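PDB 3K0Y: putative TOXIN related protein from Parabacteroides distasonis ATCC 8503, which is of unknown function but combines a NigD-like N-terminal OB domain with a NigD-like C-terminal beta-sandwich domain. Local coordinates for residues Met113-Asp117 with Gly118-Ile122. Numbering follows the deposited sequence.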
loop_
_atom_site.group_PDB
_atom_site.type_symbol
_atom_site.label_atom_id
_atom_site.label_comp_id
_atom_site.label_asym_id
_atom_site.label_seq_id
_atom_site.Cartn_x
_atom_site.Cartn_y
_atom_site.Cartn_z
HETATM N N MSE A 113 5.987 -7.436 -0.359
HETATM C CA MSE A 113 5.505 -6.471 0.631
HETATM C C MSE A 113 6.620 -5.491 0.924
HETATM O O MSE A 113 7.693 -5.894 1.270
HETATM C CB MSE A 113 5.133 -7.181 1.934
HETATM C CG MSE A 113 4.361 -6.266 2.816
HETATM SE SE MSE A 113 3.752 -6.961 4.547
HETATM C CE MSE A 113 2.765 -8.467 4.046
ATOM N N TRP A 114 6.384 -4.186 0.797
ATOM C CA TRP A 114 7.461 -3.249 1.084
ATOM C C TRP A 114 6.966 -1.898 1.531
ATOM O O TRP A 114 5.867 -1.513 1.171
ATOM C CB TRP A 114 8.382 -3.118 -0.139
ATOM C CG TRP A 114 7.835 -2.318 -1.270
ATOM C CD1 TRP A 114 8.132 -1.025 -1.571
ATOM C CD2 TRP A 114 6.875 -2.744 -2.239
ATOM N NE1 TRP A 114 7.444 -0.628 -2.668
ATOM C CE2 TRP A 114 6.644 -1.653 -3.093
ATOM C CE3 TRP A 114 6.213 -3.949 -2.490
ATOM C CZ2 TRP A 114 5.788 -1.728 -4.176
ATOM C CZ3 TRP A 114 5.342 -4.014 -3.599
ATOM C CH2 TRP A 114 5.156 -2.912 -4.410
ATOM N N ILE A 115 7.791 -1.176 2.295
ATOM C CA ILE A 115 7.518 0.197 2.673
ATOM C C ILE A 115 8.079 1.138 1.623
ATOM O O ILE A 115 9.219 0.990 1.207
ATOM C CB ILE A 115 8.094 0.566 4.066
ATOM C CG1 ILE A 115 7.409 -0.281 5.152
ATOM C CG2 ILE A 115 7.802 2.062 4.376
ATOM C CD1 ILE A 115 8.026 -0.076 6.551
ATOM N N GLY A 116 7.256 2.064 1.135
ATOM C CA GLY A 116 7.695 3.030 0.140
ATOM C C GLY A 116 6.831 4.278 0.243
ATOM O O GLY A 116 5.579 4.185 0.270
ATOM N N ASP A 117 7.501 5.428 0.342
ATOM C CA ASP A 117 6.885 6.735 0.453
ATOM C C ASP A 117 5.798 6.768 1.571
ATOM O O ASP A 117 4.760 7.350 1.384
ATOM C CB ASP A 117 6.302 7.166 -0.917
ATOM C CG ASP A 117 5.758 8.601 -0.901
ATOM O OD1 ASP A 117 6.474 9.481 -0.397
ATOM O OD2 ASP A 117 4.612 8.861 -1.348
ATOM N N GLY A 118 6.069 6.151 2.719
ATOM C CA GLY A 118 5.149 6.169 3.901
ATOM C C GLY A 118 3.931 5.237 3.764
ATOM O O GLY A 118 3.004 5.244 4.604
ATOM N N TYR A 119 3.945 4.401 2.727
ATOM C CA TYR A 119 2.903 3.410 2.544
ATOM C C TYR A 119 3.457 2.041 2.747
ATOM O O TYR A 119 4.622 1.788 2.454
ATOM C CB TYR A 119 2.334 3.470 1.135
ATOM C CG TYR A 119 1.636 4.757 0.839
ATOM C CD1 TYR A 119 2.356 5.855 0.414
ATOM C CD2 TYR A 119 0.243 4.875 0.975
ATOM C CE1 TYR A 119 1.737 7.054 0.129
ATOM C CE2 TYR A 119 -0.387 6.072 0.713
ATOM C CZ TYR A 119 0.370 7.146 0.283
ATOM O OH TYR A 119 -0.225 8.305 0.020
ATOM N N LEU A 120 2.606 1.143 3.214
ATOM C CA LEU A 120 2.855 -0.271 3.089
ATOM C C LEU A 120 2.228 -0.723 1.763
ATOM O O LEU A 120 1.021 -0.644 1.601
ATOM C CB LEU A 120 2.247 -1.038 4.254
ATOM C CG LEU A 120 2.421 -2.548 4.230
ATOM C CD1 LEU A 120 3.926 -2.915 4.496
ATOM C CD2 LEU A 120 1.498 -3.323 5.153
ATOM N N ASN A 121 3.048 -1.285 0.896
ATOM C CA ASN A 121 2.684 -1.732 -0.408
ATOM C C ASN A 121 2.656 -3.247 -0.450
ATOM O O ASN A 121 3.565 -3.893 0.056
ATOM C CB ASN A 121 3.689 -1.223 -1.415
ATOM C CG ASN A 121 3.742 0.277 -1.474
ATOM O OD1 ASN A 121 2.918 0.897 -2.132
ATOM N ND2 ASN A 121 4.714 0.882 -0.784
ATOM N N ILE A 122 1.609 -3.797 -1.034
ATOM C CA ILE A 122 1.439 -5.191 -1.113
ATOM C C ILE A 122 1.014 -5.609 -2.501
ATOM O O ILE A 122 0.183 -4.961 -3.110
ATOM C CB ILE A 122 0.395 -5.712 -0.101
ATOM C CG1 ILE A 122 0.762 -5.328 1.317
ATOM C CG2 ILE A 122 0.320 -7.235 -0.202
ATOM C CD1 ILE A 122 -0.280 -5.739 2.404
#
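The carbonyl O of W114 is gripped twice by N121: N121 N donates to W114 O at 2.8 Å, and the amide ND2 reaches the same W114 O at 3.3 Å from above the carbonyl plane. The indole folds back over its partner, its CG set between the backbone N and the carbonyl carbon (chi1 75°), which places the six-membered ring flat on N121 CB. This CH-pi contact puts N121 CB 3.4 Å from the ring centroid, almost on the normal, with the amide plane tilted 21° from the indole. R53 donates to N121 OD1, and W114 NE1 donates to D31. The strands form a beta hairpin joined by a two-residue type I' turn, with D117 and G118 at its corners; Y119 N returns to G116 O at 3.0 Å. Beside the turn, D117 OD2 lies at the edge of the Y119 ring, 3.7 Å from its CE1; it accepts a hydrogen bond from T17, and D117 OD1 forms salt bridges with R29 and K207. On the opposite face, CG of the selenomethionine M113 meets L120 CD1 at 3.8 Å. M113, I115 and L120 pack against strand 195-203, the W114 and N121 face meets strand 11-22, and strand 119-128 pairs antiparallel with strand 163-172.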